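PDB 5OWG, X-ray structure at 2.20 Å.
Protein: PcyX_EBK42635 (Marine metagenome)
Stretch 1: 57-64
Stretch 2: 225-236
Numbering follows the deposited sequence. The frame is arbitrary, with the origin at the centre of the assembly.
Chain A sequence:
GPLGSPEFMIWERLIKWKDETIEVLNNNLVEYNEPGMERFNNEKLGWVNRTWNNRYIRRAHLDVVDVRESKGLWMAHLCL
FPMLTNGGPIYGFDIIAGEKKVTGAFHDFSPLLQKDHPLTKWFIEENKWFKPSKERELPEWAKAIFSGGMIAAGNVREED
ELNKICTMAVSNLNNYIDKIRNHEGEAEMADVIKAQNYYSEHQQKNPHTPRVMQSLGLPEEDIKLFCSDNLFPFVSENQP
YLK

Stretch 1 57-64: IRRAHLDV
Stretch 2, residues 225-236: LFCSDNLFPFVS

After a corner at Arg 58 (phi/psi -68/-31°) the chain runs as a β-strand through Val 64 and beyond. Its alternation sends the CA-to-CB bonds of Arg 59, His 61 and Asp 63 toward the second stretch, whereas Ala 60, Leu 62 and Val 64 lie out of reach; Arg 58, at the corner, also points toward it. The second stretch begins as the last turn of a helix, residues 225-229, in which Asp 229 N donates to Leu 225 O (3.2 Å). Asn 230 N still donates to Phe 226 O (3.1 Å), but Asn 230 itself (phi/psi -134/23°) leaves helical geometry. The chain continues through Leu 231 (phi/psi -114/-62°) into an extended run over residues 232-235. The two stretches run in broadly opposite senses, so that Asp 63 and His 61 face the helix end while Arg 59 and Arg 58 meet the later residues. The CA atoms of His 61 and Leu 231 are 8.0 Å apart, and those of Arg 58 and Val 235 are 10.2 Å apart. Side chains of the first stretch reach across to side chains and main-chain oxygens of the second; 336 Å² is buried, both sides summed.

A direct hydrogen bond runs from Arg 59 NH1 to Leu 231 O (3.0 Å, N-H...O angle 130°). The long side chain, with chi1 to chi3 all t and chi4 at -93°, carries its guanidinium to the loop. Arg 59 NH2 lies 3.1 Å from Asn 230 O, which sits at the guanidinium edge. Because backbone oxygens supply these contacts, Leu 231 can take part although its own CA-to-CB bond points away.

A water mediates another polar link: it accepts from Arg 58 NH2 (3.0 Å) and donates to Pro 233 O (2.4 Å, a notably short separation). Arg 58 adopts chi1 p, chi2 and chi3 t, and chi4 88°.

Both guanidiniums also use a face for nonpolar packing. Pro 233 CD covers one face of Arg 59, 3.6 Å from Arg 59 CZ, and Val 235 CG1 lies over one face of Arg 58, 3.6 Å from Arg 58 NH2. These planar groups can thus pack against aliphatic carbon while directing their N-H groups elsewhere.

The aromatic contact pairs His 61 (chi1 t, chi2 -156°) with Phe 226 (chi1 t, chi2 80°), rim to rim, with centroids 5.9 Å apart and planes at 56°. His 61 CE1 approaches Phe 226 CZ to 3.7 Å and Asn 230 O to 3.2 Å; CE1 lies between two ring nitrogens, so its C-H is polarised and suits a neighbouring carbonyl oxygen. Asp 63 (chi1 t) places OD2 3.8 Å from Phe 226 CZ, a van der Waals contact.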

ATOM      1  N   ILE A  57      -0.141 -11.130  -7.675  1.00 39.63           N
ATOM      2  CA  ILE A  57       0.234  -9.845  -7.096  1.00 35.47           C
ATOM      3  C   ILE A  57       1.676  -9.962  -6.625  1.00 33.17           C
ATOM      4  O   ILE A  57       1.955 -10.640  -5.627  1.00 36.97           O
ATOM      5  CB  ILE A  57      -0.698  -9.451  -5.942  1.00 47.66           C
ATOM      6  CG1 ILE A  57      -2.130  -9.254  -6.452  1.00 47.91           C
ATOM      7  CG2 ILE A  57      -0.206  -8.185  -5.250  1.00 41.14           C
ATOM      8  CD1 ILE A  57      -3.185  -9.469  -5.388  1.00 43.16           C
ATOM      9  N   ARG A  58       2.596  -9.301  -7.332  1.00 42.80           N
ATOM     10  CA  ARG A  58       4.008  -9.421  -6.984  1.00 44.19           C
ATOM     11  C   ARG A  58       4.323  -8.770  -5.645  1.00 36.88           C
ATOM     12  O   ARG A  58       5.224  -9.231  -4.935  1.00 31.97           O
ATOM     13  CB  ARG A  58       4.889  -8.815  -8.082  1.00 44.65           C
ATOM     14  CG  ARG A  58       4.833  -7.298  -8.204  1.00 47.31           C
ATOM     15  CD  ARG A  58       5.897  -6.799  -9.171  1.00 48.27           C
ATOM     16  NE  ARG A  58       5.846  -5.349  -9.342  1.00 51.07           N
ATOM     17  CZ  ARG A  58       6.492  -4.471  -8.580  1.00 44.29           C
ATOM     18  NH1 ARG A  58       7.256  -4.877  -7.573  1.00 42.44           N
ATOM     19  NH2 ARG A  58       6.373  -3.174  -8.826  1.00 33.08           N
ATOM     20  N   ARG A  59       3.606  -7.710  -5.278  1.00 39.24           N
ATOM     21  CA  ARG A  59       3.923  -7.005  -4.042  1.00 38.28           C
ATOM     22  C   ARG A  59       2.676  -6.372  -3.443  1.00 31.81           C
ATOM     23  O   ARG A  59       1.938  -5.656  -4.129  1.00 41.10           O
ATOM     24  CB  ARG A  59       4.994  -5.938  -4.285  1.00 31.38           C
ATOM     25  CG  ARG A  59       5.478  -5.267  -3.012  1.00 40.74           C
ATOM     26  CD  ARG A  59       6.686  -4.383  -3.268  1.00 32.95           C
ATOM     27  NE  ARG A  59       7.280  -3.891  -2.024  1.00 37.89           N
ATOM     28  CZ  ARG A  59       6.973  -2.735  -1.440  1.00 29.88           C
ATOM     29  NH1 ARG A  59       6.072  -1.922  -1.978  1.00 35.97           N
ATOM     30  NH2 ARG A  59       7.574  -2.388  -0.311  1.00 51.76           N
ATOM     31  N   ALA A  60       2.456  -6.648  -2.160  1.00 37.69           N
ATOM     32  CA  ALA A  60       1.419  -6.008  -1.358  1.00 41.92           C
ATOM     33  C   ALA A  60       2.068  -5.574  -0.054  1.00 27.24           C
ATOM     34  O   ALA A  60       2.592  -6.415   0.682  1.00 30.95           O
ATOM     35  CB  ALA A  60       0.252  -6.962  -1.093  1.00 36.47           C
ATOM     36  N   HIS A  61       2.032  -4.274   0.236  1.00 31.08           N
ATOM     37  CA  HIS A  61       2.864  -3.683   1.278  1.00 35.85           C
ATOM     38  C   HIS A  61       1.991  -2.901   2.245  1.00 31.57           C
ATOM     39  O   HIS A  61       1.280  -1.979   1.833  1.00 40.00           O
ATOM     40  CB  HIS A  61       3.931  -2.776   0.656  1.00 37.48           C
ATOM     41  CG  HIS A  61       4.782  -2.055   1.653  1.00 44.81           C
ATOM     42  ND1 HIS A  61       5.436  -0.880   1.356  1.00 42.33           N
ATOM     43  CD2 HIS A  61       5.095  -2.346   2.938  1.00 49.38           C
ATOM     44  CE1 HIS A  61       6.112  -0.473   2.415  1.00 49.78           C
ATOM     45  NE2 HIS A  61       5.923  -1.345   3.389  1.00 47.24           N
ATOM     46  N   LEU A  62       2.055  -3.259   3.526  1.00 44.10           N
ATOM     47  CA  LEU A  62       1.326  -2.563   4.581  1.00 50.37           C
ATOM     48  C   LEU A  62       2.326  -1.826   5.460  1.00 47.81           C
ATOM     49  O   LEU A  62       3.165  -2.454   6.116  1.00 50.45           O
ATOM     50  CB  LEU A  62       0.495  -3.536   5.418  1.00 44.85           C
ATOM     51  CG  LEU A  62      -0.289  -2.904   6.575  1.00 39.00           C
ATOM     52  CD1 LEU A  62      -1.415  -2.023   6.048  1.00 39.66           C
ATOM     53  CD2 LEU A  62      -0.827  -3.972   7.514  1.00 53.72           C
ATOM     54  N   ASP A  63       2.229  -0.499   5.473  1.00 51.69           N
ATOM     55  CA  ASP A  63       3.103   0.360   6.261  1.00 40.80           C
ATOM     56  C   ASP A  63       2.255   1.100   7.286  1.00 41.55           C
ATOM     57  O   ASP A  63       1.397   1.909   6.914  1.00 49.60           O
ATOM     58  CB  ASP A  63       3.848   1.346   5.361  1.00 50.54           C
ATOM     59  CG  ASP A  63       4.502   2.467   6.140  1.00 47.81           C
ATOM     60  OD1 ASP A  63       4.938   2.223   7.285  1.00 45.56           O
ATOM     61  OD2 ASP A  63       4.569   3.596   5.612  1.00 50.01           O
ATOM     62  N   VAL A  64       2.496   0.827   8.567  1.00 38.22           N
ATOM     63  CA  VAL A  64       1.712   1.392   9.660  1.00 56.94           C
ATOM     64  C   VAL A  64       2.660   2.060  10.644  1.00 54.47           C
ATOM     65  O   VAL A  64       3.638   1.445  11.085  1.00 49.99           O
ATOM     66  CB  VAL A  64       0.868   0.319  10.376  1.00 56.85           C
ATOM     67  CG1 VAL A  64       0.046   0.932  11.510  1.00 52.31           C
ATOM     68  CG2 VAL A  64      -0.041  -0.385   9.387  1.00 55.11           C
ATOM     69  N   LEU A 225      16.125   6.281   3.442  1.00 47.20           N
ATOM     70  CA  LEU A 225      16.358   4.859   3.208  1.00 54.01           C
ATOM     71  C   LEU A 225      15.065   4.156   2.801  1.00 62.27           C
ATOM     72  O   LEU A 225      15.027   3.427   1.801  1.00 47.76           O
ATOM     73  CB  LEU A 225      16.944   4.226   4.470  1.00 52.81           C
ATOM     74  CG  LEU A 225      18.124   3.259   4.374  1.00 64.02           C
ATOM     75  CD1 LEU A 225      19.295   3.856   3.620  1.00 54.11           C
ATOM     76  CD2 LEU A 225      18.558   2.883   5.780  1.00 54.47           C
ATOM     77  N   PHE A 226      13.994   4.372   3.567  1.00 54.14           N
ATOM     78  CA  PHE A 226      12.721   3.702   3.311  1.00 56.36           C
ATOM     79  C   PHE A 226      12.096   4.169   1.998  1.00 55.98           C
ATOM     80  O   PHE A 226      11.653   3.349   1.184  1.00 39.07           O
ATOM     81  CB  PHE A 226      11.778   3.960   4.488  1.00 47.97           C
ATOM     82  CG  PHE A 226      10.398   3.399   4.307  1.00 46.89           C
ATOM     83  CD1 PHE A 226      10.145   2.058   4.536  1.00 44.85           C
ATOM     84  CD2 PHE A 226       9.347   4.222   3.937  1.00 47.30           C
ATOM     85  CE1 PHE A 226       8.871   1.544   4.381  1.00 45.25           C
ATOM     86  CE2 PHE A 226       8.073   3.714   3.782  1.00 47.94           C
ATOM     87  CZ  PHE A 226       7.833   2.374   4.004  1.00 44.25           C
ATOM     88  N   CYS A 227      12.047   5.485   1.776  1.00 49.61           N
ATOM     89  CA  CYS A 227      11.356   6.017   0.605  1.00 41.46           C
ATOM     90  C   CYS A 227      11.987   5.551  -0.702  1.00 61.50           C
ATOM     91  O   CYS A 227      11.297   5.456  -1.723  1.00 63.87           O
ATOM     92  CB  CYS A 227      11.337   7.546   0.660  1.00 42.17           C
ATOM     93  SG  CYS A 227      10.217   8.228   1.901  1.00 60.77           S
ATOM     94  N   SER A 228      13.287   5.256  -0.697  1.00 55.10           N
ATOM     95  CA  SER A 228      13.994   4.939  -1.933  1.00 58.95           C
ATOM     96  C   SER A 228      14.084   3.445  -2.216  1.00 44.18           C
ATOM     97  O   SER A 228      14.149   3.051  -3.386  1.00 50.18           O
ATOM     98  CB  SER A 228      15.411   5.522  -1.887  1.00 56.96           C
ATOM     99  OG  SER A 228      16.170   4.940  -0.842  1.00 59.84           O
ATOM    100  N   ASP A 229      14.088   2.599  -1.182  1.00 43.70           N
ATOM    101  CA  ASP A 229      14.399   1.186  -1.344  1.00 46.25           C
ATOM    102  C   ASP A 229      13.261   0.238  -0.993  1.00 45.33           C
ATOM    103  O   ASP A 229      13.224  -0.870  -1.538  1.00 38.11           O
ATOM    104  CB  ASP A 229      15.613   0.808  -0.481  1.00 45.94           C
ATOM    105  CG  ASP A 229      16.846   1.610  -0.832  1.00 60.59           C
ATOM    106  OD1 ASP A 229      16.793   2.402  -1.796  1.00 59.70           O
ATOM    107  OD2 ASP A 229      17.870   1.448  -0.140  1.00 48.93           O
ATOM    108  N   ASN A 230      12.340   0.629  -0.108  1.00 44.07           N
ATOM    109  CA  ASN A 230      11.354  -0.311   0.411  1.00 40.88           C
ATOM    110  C   ASN A 230       9.944   0.267   0.414  1.00 36.32           C
ATOM    111  O   ASN A 230       9.096  -0.197   1.187  1.00 47.11           O
ATOM    112  CB  ASN A 230      11.733  -0.745   1.831  1.00 36.55           C
ATOM    113  CG  ASN A 230      12.927  -1.674   1.854  1.00 54.92           C
ATOM    114  OD1 ASN A 230      14.060  -1.240   2.066  1.00 45.11           O
ATOM    115  ND2 ASN A 230      12.682  -2.962   1.631  1.00 40.66           N
ATOM    116  N   LEU A 231       9.672   1.264  -0.424  1.00 40.46           N
ATOM    117  CA  LEU A 231       8.352   1.878  -0.500  1.00 51.89           C
ATOM    118  C   LEU A 231       7.689   1.605  -1.842  1.00 42.96           C
ATOM    119  O   LEU A 231       6.627   0.976  -1.881  1.00 56.32           O
ATOM    120  CB  LEU A 231       8.476   3.385  -0.238  1.00 48.52           C
ATOM    121  CG  LEU A 231       7.219   4.204  -0.531  1.00 54.39           C
ATOM    122  CD1 LEU A 231       5.995   3.602   0.147  1.00 47.03           C
ATOM    123  CD2 LEU A 231       7.405   5.653  -0.117  1.00 66.86           C
ATOM    124  N   PHE A 232       8.282   2.061  -2.941  1.00 47.24           N
ATOM    125  CA  PHE A 232       7.862   1.682  -4.290  1.00 57.93           C
ATOM    126  C   PHE A 232       9.100   1.226  -5.048  1.00 42.69           C
ATOM    127  O   PHE A 232       9.603   1.930  -5.932  1.00 49.08           O
ATOM    128  CB  PHE A 232       7.160   2.838  -5.002  1.00 58.50           C
ATOM    129  CG  PHE A 232       5.901   3.281  -4.325  1.00 57.98           C
ATOM    130  CD1 PHE A 232       4.775   2.477  -4.336  1.00 65.93           C
ATOM    131  CD2 PHE A 232       5.840   4.501  -3.679  1.00 65.68           C
ATOM    132  CE1 PHE A 232       3.616   2.880  -3.705  1.00 64.82           C
ATOM    133  CE2 PHE A 232       4.687   4.904  -3.041  1.00 62.81           C
ATOM    134  CZ  PHE A 232       3.571   4.095  -3.061  1.00 72.36           C
ATOM    135  N   PRO A 233       9.620   0.047  -4.720  1.00 47.99           N
ATOM    136  CA  PRO A 233      10.861  -0.408  -5.352  1.00 54.57           C
ATOM    137  C   PRO A 233      10.683  -0.616  -6.845  1.00 69.98           C
ATOM    138  O   PRO A 233       9.603  -0.965  -7.328  1.00 59.68           O
ATOM    139  CB  PRO A 233      11.161  -1.737  -4.643  1.00 54.94           C
ATOM    140  CG  PRO A 233      10.306  -1.734  -3.413  1.00 59.13           C
ATOM    141  CD  PRO A 233       9.093  -0.950  -3.775  1.00 52.67           C
ATOM    142  N   PHE A 234      11.768  -0.389  -7.577  1.00 69.72           N
ATOM    143  CA  PHE A 234      11.793  -0.685  -8.997  1.00 72.80           C
ATOM    144  C   PHE A 234      12.135  -2.154  -9.211  1.00 69.41           C
ATOM    145  O   PHE A 234      12.788  -2.790  -8.380  1.00 60.34           O
ATOM    146  CB  PHE A 234      12.809   0.204  -9.712  1.00 81.92           C
ATOM    147  CG  PHE A 234      12.536   1.673  -9.563  1.00 80.64           C
ATOM    148  CD1 PHE A 234      11.689   2.326 -10.443  1.00 84.29           C
ATOM    149  CD2 PHE A 234      13.127   2.401  -8.546  1.00 68.70           C
ATOM    150  CE1 PHE A 234      11.435   3.677 -10.309  1.00 80.19           C
ATOM    151  CE2 PHE A 234      12.876   3.753  -8.406  1.00 78.83           C
ATOM    152  CZ  PHE A 234      12.029   4.391  -9.289  1.00 87.37           C
ATOM    153  N   VAL A 235      11.678  -2.692 -10.338  1.00 70.88           N
ATOM    154  CA  VAL A 235      11.858  -4.101 -10.666  1.00 77.23           C
ATOM    155  C   VAL A 235      12.903  -4.209 -11.767  1.00 72.76           C
ATOM    156  O   VAL A 235      12.970  -3.356 -12.660  1.00 73.49           O
ATOM    157  CB  VAL A 235      10.529  -4.768 -11.089  1.00 67.78           C
ATOM    158  CG1 VAL A 235       9.328  -3.911 -10.680  1.00 51.12           C
ATOM    159  CG2 VAL A 235      10.497  -5.063 -12.590  1.00 65.04           C
ATOM    160  N   SER A 236      13.714  -5.259 -11.701  1.00 71.67           N
ATOM    161  CA  SER A 236      14.753  -5.489 -12.698  1.00 83.09           C
ATOM    162  C   SER A 236      14.151  -5.589 -14.097  1.00 82.61           C
ATOM    163  O   SER A 236      13.954  -4.578 -14.772  1.00 85.51           O
ATOM    164  CB  SER A 236      15.532  -6.763 -12.370  1.00 78.93           C
ATOM    165  OG  SER A 236      14.698  -7.907 -12.441  1.00 91.67           O
TER
HETATM  166  O   HOH W   1       7.371  -1.465  -6.581  1.00 41.48           O